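Local coordinates for protein CT_858 (Chlamydia trachomatis, PDB 3DOR) that is a secreted chlamydial protease, probably a serine-type endopeptidase of the S41 kind, and forms a dimer in its mature state, at residues Q60-F65 and N503-K508; Q9-L14 and S42-L47; R153-S156 and K160-S163. All blocks are in the same frame, centred on the assembly; numbering follows the deposited sequence.

Overall arrangement
Contacts 1 and 2 are buried and share a neighbourhood, their centres about 9 Å apart. Contact 2 pairs two helices of the N-terminal region, 2-20 and 36-48, while contact 1 sets helix 55-67 against the turn leading into strand 507-518; Leu11 and Leu62 touch, joining the two apolar patches, and Asp10 of contact 2 probably hydrogen-bonds to Thr505 of contact 1. Contact 3 lies at the surface of the PDZ domain, joins the end of strand 152-154 to the loop a few residues on, and meets contact 1 through Gln60 and Lys160. Aliphatic carbons, mostly methyl groups, make the two buried contacts, whereas the surface one adds a proline against an arginine and a bridging water.

Contact 1. Residues Q60-F65 and N503-K508; sequences QVLADF and NRTGIK
Leu62 of the helical segment 60-65 faces Ile507 at the start of strand 507-518, with their CA atoms 9.2 Å apart, a spacing that only side chains can bridge. Leu62 does so with one methyl group. Its CG stands beside the backbone N (chi1 -64°) and the rest of the chain is extended, which carries CD1 to Ile507 CD1 at 3.6 Å and to Thr505 CG2 at 3.7 Å. The leucine and isoleucine chains cross at about a right angle; with threonine the meeting is tip to tip. Threonine suits this place because its two branches do different work: CG2 faces the leucine, while OG1 is engaged by Asp10 of helix 2-20.

The turn carrying these methyls is organised by Asn503. Its OD1 accepts a hydrogen bond from Ile507 N at 2.8 Å, received on a lone pair in the carbonyl plane, and a weak one from Thr505 N. Its ND2 gives a nearly straight bond (169°) to Ile507 O, 3.0 Å away. Asn503 thus grips both backbone polar groups of Ile507 and closes the turn, in which Gly506 adopts a positive phi, a conformation easy for glycine. Beyond the turn, Ile507 also rests on Val76 and Phe78 of strand 75-78.

The side-chain contact between the two segments is apolar, and the Gln59 amide ties the turn to the same helix through Thr505 O. Methyl contacts have little directionality, so the position of the turn is probably set by polar bonds: those of Asn503 within it, and those of Gln59 and Asp10 outside it.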
# COMPACT_ATOMS: atom_id res chain seq x y z
N GLN B 60 -0.12 -13.67 -20.31
CA GLN B 60 -1.16 -14.68 -20.45
C GLN B 60 -0.72 -15.95 -19.74
O GLN B 60 -1.52 -16.59 -19.06
CB GLN B 60 -1.39 -14.99 -21.93
CG GLN B 60 -2.17 -13.93 -22.67
CD GLN B 60 -1.85 -13.90 -24.15
OE1 GLN B 60 -1.51 -14.92 -24.74
NE2 GLN B 60 -1.95 -12.72 -24.76
N VAL B 61 0.54 -16.32 -19.89
CA VAL B 61 1.04 -17.53 -19.25
C VAL B 61 1.00 -17.44 -17.73
O VAL B 61 0.63 -18.40 -17.06
CB VAL B 61 2.48 -17.85 -19.69
CG1 VAL B 61 3.02 -19.03 -18.89
CG2 VAL B 61 2.51 -18.17 -21.17
N LEU B 62 1.40 -16.29 -17.19
CA LEU B 62 1.39 -16.10 -15.74
C LEU B 62 -0.04 -16.06 -15.23
O LEU B 62 -0.36 -16.63 -14.19
CB LEU B 62 2.13 -14.80 -15.38
CG LEU B 62 3.62 -14.76 -15.72
CD1 LEU B 62 4.24 -13.46 -15.23
CD2 LEU B 62 4.32 -15.94 -15.09
N ALA B 63 -0.91 -15.39 -15.98
CA ALA B 63 -2.31 -15.28 -15.62
C ALA B 63 -2.98 -16.66 -15.63
O ALA B 63 -3.83 -16.95 -14.78
CB ALA B 63 -3.03 -14.34 -16.58
N ASP B 64 -2.61 -17.51 -16.58
CA ASP B 64 -3.18 -18.85 -16.67
C ASP B 64 -2.68 -19.72 -15.53
O ASP B 64 -3.40 -20.57 -15.03
CB ASP B 64 -2.84 -19.51 -18.01
CG ASP B 64 -3.59 -18.88 -19.17
OD1 ASP B 64 -4.42 -17.97 -18.92
OD2 ASP B 64 -3.37 -19.29 -20.33
N PHE B 65 -1.43 -19.49 -15.13
CA PHE B 65 -0.82 -20.22 -14.03
C PHE B 65 -1.61 -19.95 -12.74
O PHE B 65 -1.94 -20.87 -11.99
CB PHE B 65 0.63 -19.76 -13.87
CG PHE B 65 1.33 -20.33 -12.67
CD1 PHE B 65 1.61 -21.69 -12.58
CD2 PHE B 65 1.72 -19.48 -11.62
CE1 PHE B 65 2.29 -22.21 -11.47
CE2 PHE B 65 2.39 -19.99 -10.50
CZ PHE B 65 2.68 -21.35 -10.42
N ASN B 503 8.80 -5.02 -11.59
CA ASN B 503 9.17 -6.10 -12.50
C ASN B 503 9.07 -5.59 -13.93
O ASN B 503 8.45 -4.56 -14.19
CB ASN B 503 8.20 -7.27 -12.31
CG ASN B 503 6.77 -6.89 -12.64
OD1 ASN B 503 6.26 -7.20 -13.72
ND2 ASN B 503 6.11 -6.19 -11.71
N ARG B 504 9.67 -6.34 -14.85
CA ARG B 504 9.67 -5.98 -16.27
C ARG B 504 8.62 -6.77 -17.05
O ARG B 504 8.58 -6.70 -18.28
CB ARG B 504 11.05 -6.26 -16.88
CG ARG B 504 12.21 -5.43 -16.32
CD ARG B 504 12.30 -4.08 -16.99
NE ARG B 504 13.43 -3.28 -16.51
CZ ARG B 504 14.70 -3.65 -16.60
NH1 ARG B 504 15.03 -4.81 -17.16
NH2 ARG B 504 15.66 -2.85 -16.14
N THR B 505 7.79 -7.52 -16.34
CA THR B 505 6.74 -8.31 -16.99
C THR B 505 5.42 -7.56 -16.99
O THR B 505 4.41 -8.06 -17.50
CB THR B 505 6.54 -9.67 -16.29
OG1 THR B 505 7.81 -10.32 -16.13
CG2 THR B 505 5.63 -10.57 -17.12
N GLY B 506 5.41 -6.36 -16.42
CA GLY B 506 4.18 -5.58 -16.40
C GLY B 506 3.13 -6.03 -15.40
O GLY B 506 1.95 -5.70 -15.54
N ILE B 507 3.55 -6.78 -14.39
CA ILE B 507 2.62 -7.26 -13.37
C ILE B 507 2.27 -6.11 -12.43
O ILE B 507 3.16 -5.46 -11.89
CB ILE B 507 3.24 -8.40 -12.57
CG1 ILE B 507 3.62 -9.55 -13.51
CG2 ILE B 507 2.27 -8.87 -11.51
CD1 ILE B 507 4.25 -10.73 -12.81
N LYS B 508 0.99 -5.86 -12.24
CA LYS B 508 0.55 -4.77 -11.37
C LYS B 508 0.25 -5.27 -9.97
O LYS B 508 0.72 -4.70 -8.97
CB LYS B 508 -0.68 -4.09 -11.96
CG LYS B 508 -1.15 -2.84 -11.21
CD LYS B 508 -2.32 -2.16 -11.92
CE LYS B 508 -2.70 -0.86 -11.23
NZ LYS B 508 -3.82 -0.14 -11.90

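Contact 2. Residues Q9-L14 and S42-L47; sequences QDLSFL and SAQQKL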
# COMPACT_ATOMS: atom_id res chain seq x y z
N GLN B 9 11.66 -15.34 -14.15
CA GLN B 9 12.02 -14.81 -12.84
C GLN B 9 10.76 -14.50 -12.03
O GLN B 9 10.62 -14.94 -10.89
CB GLN B 9 12.83 -13.52 -13.01
CG GLN B 9 14.05 -13.43 -12.11
CD GLN B 9 13.72 -13.67 -10.65
OE1 GLN B 9 12.93 -12.95 -10.05
NE2 GLN B 9 14.34 -14.70 -10.07
N ASP B 10 9.84 -13.76 -12.63
CA ASP B 10 8.62 -13.40 -11.93
C ASP B 10 7.74 -14.61 -11.64
O ASP B 10 7.06 -14.66 -10.61
CB ASP B 10 7.87 -12.32 -12.72
CG ASP B 10 8.67 -11.03 -12.83
OD1 ASP B 10 9.28 -10.62 -11.81
OD2 ASP B 10 8.70 -10.42 -13.92
N LEU B 11 7.76 -15.59 -12.54
CA LEU B 11 6.98 -16.81 -12.34
C LEU B 11 7.53 -17.48 -11.09
O LEU B 11 6.78 -17.89 -10.20
CB LEU B 11 7.16 -17.76 -13.53
CG LEU B 11 6.11 -18.85 -13.81
CD1 LEU B 11 6.69 -19.87 -14.76
CD2 LEU B 11 5.67 -19.53 -12.54
N SER B 12 8.86 -17.56 -11.01
CA SER B 12 9.49 -18.20 -9.86
C SER B 12 9.12 -17.47 -8.58
O SER B 12 8.99 -18.08 -7.53
CB SER B 12 11.02 -18.22 -10.03
OG SER B 12 11.58 -16.93 -9.84
N PHE B 13 8.97 -16.15 -8.67
CA PHE B 13 8.59 -15.40 -7.48
C PHE B 13 7.16 -15.76 -7.08
O PHE B 13 6.88 -16.01 -5.90
CB PHE B 13 8.69 -13.89 -7.73
CG PHE B 13 8.34 -13.06 -6.53
CD1 PHE B 13 9.06 -13.20 -5.34
CD2 PHE B 13 7.28 -12.16 -6.57
CE1 PHE B 13 8.74 -12.45 -4.21
CE2 PHE B 13 6.95 -11.40 -5.44
CZ PHE B 13 7.68 -11.54 -4.26
N LEU B 14 6.26 -15.80 -8.05
CA LEU B 14 4.87 -16.15 -7.77
C LEU B 14 4.79 -17.54 -7.16
O LEU B 14 4.10 -17.76 -6.18
CB LEU B 14 4.03 -16.12 -9.04
CG LEU B 14 3.86 -14.77 -9.73
CD1 LEU B 14 2.93 -14.97 -10.92
CD2 LEU B 14 3.29 -13.73 -8.76
N SER B 42 5.19 -26.65 -16.00
CA SER B 42 4.43 -26.55 -17.23
C SER B 42 4.45 -25.12 -17.77
O SER B 42 4.63 -24.90 -18.97
CB SER B 42 2.98 -26.99 -16.99
OG SER B 42 2.18 -26.74 -18.14
N ALA B 43 4.26 -24.15 -16.88
CA ALA B 43 4.27 -22.75 -17.28
C ALA B 43 5.64 -22.38 -17.84
O ALA B 43 5.74 -21.73 -18.87
CB ALA B 43 3.93 -21.85 -16.10
N GLN B 44 6.69 -22.81 -17.14
CA GLN B 44 8.06 -22.53 -17.56
C GLN B 44 8.30 -23.01 -18.98
O GLN B 44 8.84 -22.29 -19.82
CB GLN B 44 9.06 -23.22 -16.62
CG GLN B 44 9.01 -22.72 -15.19
CD GLN B 44 9.98 -23.46 -14.29
OE1 GLN B 44 11.16 -23.59 -14.61
NE2 GLN B 44 9.48 -23.95 -13.17
N GLN B 45 7.89 -24.25 -19.24
CA GLN B 45 8.06 -24.81 -20.57
C GLN B 45 7.35 -24.00 -21.63
O GLN B 45 7.88 -23.80 -22.72
CB GLN B 45 7.58 -26.26 -20.60
CG GLN B 45 8.67 -27.23 -20.22
CD GLN B 45 9.92 -27.02 -21.06
OE1 GLN B 45 9.86 -27.07 -22.30
NE2 GLN B 45 11.05 -26.77 -20.41
N LYS B 46 6.15 -23.52 -21.33
CA LYS B 46 5.43 -22.72 -22.30
C LYS B 46 6.23 -21.46 -22.62
O LYS B 46 6.26 -21.00 -23.76
CB LYS B 46 4.04 -22.35 -21.76
CG LYS B 46 3.12 -23.55 -21.61
CD LYS B 46 1.66 -23.16 -21.37
CE LYS B 46 1.43 -22.59 -19.98
NZ LYS B 46 -0.01 -22.29 -19.75
N LEU B 47 6.90 -20.91 -21.61
CA LEU B 47 7.70 -19.71 -21.80
C LEU B 47 9.02 -20.01 -22.51
O LEU B 47 9.45 -19.26 -23.38
CB LEU B 47 8.00 -19.05 -20.44
CG LEU B 47 6.84 -18.43 -19.66
CD1 LEU B 47 7.30 -18.13 -18.25
CD2 LEU B 47 6.35 -17.17 -20.35
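Leu11 enters the face of helix 36-48 with a single methyl group, CD1, which meets Ala43, Gln44 and Leu47. The two helical segments run nearly antiparallel, at 171°, with their axes 10.7 Å apart. Such a spacing suits a leucine that spans the interface toward a small residue.

The apolar contacts come first. Leu11 CG lies opposite the backbone N across the CA–CB bond (chi1 -159°), sending CD1 to Ala43 CB at 3.7 Å. Alanine fits here, its short side chain letting the leucine methyl come close to the partner helix. One turn further along, Leu47 CD1 approaches the same methyl at 3.9 Å, so that Ala43 and Leu47, four residues apart, both face Leu11.

The remaining contact uses the aliphatic part of a polar residue. Gln44 CG touches Leu11 CD1 at 3.7 Å, the two side chains crossing at about a right angle. Glutamine serves both environments: its methylene packs on the leucine, while the extended chain takes the amide to Ser40 OG, one helical turn back.

Helix 55-67 packs against both partners, through Leu62 and Phe65 on Leu11 and through Cys58 and Val61 on Leu47, making a three-helix cluster. Elsewhere on helix 2-20, Leu14 rests on Cys510 of strand 507-518, and Phe13 stacks on Phe13 of the second subunit.

Contact 3. Residues R153-S156 and K160-S163; sequences RMAS and KVPS
Arg153 and Pro162 make the closest approach here, Arg153 CG lying 3.5 Å from Pro162 CD, with Arg153 CB near the same ring carbon. The two side chains cross at about a right angle. The arginine chain bends away from the ring at chi2 (-65°), and the turn at chi4 (73°) brings NH1 back to 4.0 Å from Pro162 CG. A long arginine and a rigid proline ring go well together at a partly exposed site, since methylenes meet ring carbons while the charged end is held by main-chain carbonyls and one water. One residue earlier, Val161 directs CG2 at the backbone of Ala155, 3.6 Å from its N, and at Ala155 CB, 4.1 Å away.

A water links the segments, donating to Lys160 O at 2.6 Å and accepting a weak bond from Arg153 NH1. The guanidinium is positioned further by Thr149 O, which binds NE, and Leu150 O, which binds NH2, both near the C-terminal end of helix 140-150.

Within the PDZ domain, strand 152-154 pairs with strand 83-92, Arg153 bonding to Ala84 through the backbone. The loop 160-163 returns beside it toward strand 165-171, resting Val161 and Pro162 on Ala84 and reaching Tyr186 and Trp184 of strand 177-187.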
# COMPACT_ATOMS: atom_id res chain seq x y z
N ARG B 153 -13.00 -8.41 -22.90
CA ARG B 153 -11.65 -8.97 -22.87
C ARG B 153 -10.67 -7.88 -22.48
O ARG B 153 -10.68 -6.79 -23.04
CB ARG B 153 -11.28 -9.53 -24.25
CG ARG B 153 -12.33 -10.45 -24.84
CD ARG B 153 -12.52 -11.72 -24.02
NE ARG B 153 -13.68 -12.46 -24.49
CZ ARG B 153 -13.73 -13.15 -25.63
NH1 ARG B 153 -12.68 -13.22 -26.42
NH2 ARG B 153 -14.87 -13.72 -26.00
N MET B 154 -9.80 -8.18 -21.52
CA MET B 154 -8.87 -7.18 -21.03
C MET B 154 -7.45 -7.69 -20.85
O MET B 154 -7.23 -8.65 -20.12
CB MET B 154 -9.38 -6.63 -19.70
CG MET B 154 -10.71 -5.89 -19.82
SD MET B 154 -11.54 -5.66 -18.24
CE MET B 154 -10.48 -4.44 -17.51
N ALA B 155 -6.50 -7.05 -21.52
CA ALA B 155 -5.11 -7.47 -21.38
C ALA B 155 -4.70 -7.24 -19.93
O ALA B 155 -3.75 -7.85 -19.45
CB ALA B 155 -4.20 -6.67 -22.32
N SER B 156 -5.41 -6.35 -19.24
CA SER B 156 -5.11 -6.05 -17.84
C SER B 156 -5.34 -7.28 -16.98
O SER B 156 -4.82 -7.38 -15.87
CB SER B 156 -5.97 -4.88 -17.32
OG SER B 156 -7.35 -5.22 -17.26
N LYS B 160 -6.46 -12.57 -24.06
CA LYS B 160 -5.98 -12.29 -25.40
C LYS B 160 -7.09 -11.35 -25.85
O LYS B 160 -8.26 -11.65 -25.64
CB LYS B 160 -6.02 -13.54 -26.28
CG LYS B 160 -4.99 -14.60 -25.94
CD LYS B 160 -5.11 -15.76 -26.92
CE LYS B 160 -4.01 -16.79 -26.70
NZ LYS B 160 -4.25 -18.00 -27.55
N VAL B 161 -6.75 -10.21 -26.43
CA VAL B 161 -7.78 -9.27 -26.86
C VAL B 161 -8.09 -9.33 -28.35
O VAL B 161 -7.21 -9.12 -29.19
CB VAL B 161 -7.38 -7.82 -26.50
CG1 VAL B 161 -8.49 -6.87 -26.92
CG2 VAL B 161 -7.10 -7.70 -25.01
N PRO B 162 -9.35 -9.63 -28.70
CA PRO B 162 -9.78 -9.71 -30.10
C PRO B 162 -10.14 -8.31 -30.59
O PRO B 162 -10.15 -7.36 -29.81
CB PRO B 162 -11.00 -10.62 -30.03
CG PRO B 162 -11.64 -10.17 -28.74
CD PRO B 162 -10.43 -10.08 -27.80
N SER B 163 -10.46 -8.19 -31.87
CA SER B 163 -10.84 -6.92 -32.47
C SER B 163 -11.51 -7.20 -33.79
O SER B 163 -11.52 -8.34 -34.26
CB SER B 163 -9.61 -6.04 -32.71
OG SER B 163 -8.77 -6.63 -33.69
O HOH W 1 -9.89 -13.63 -25.33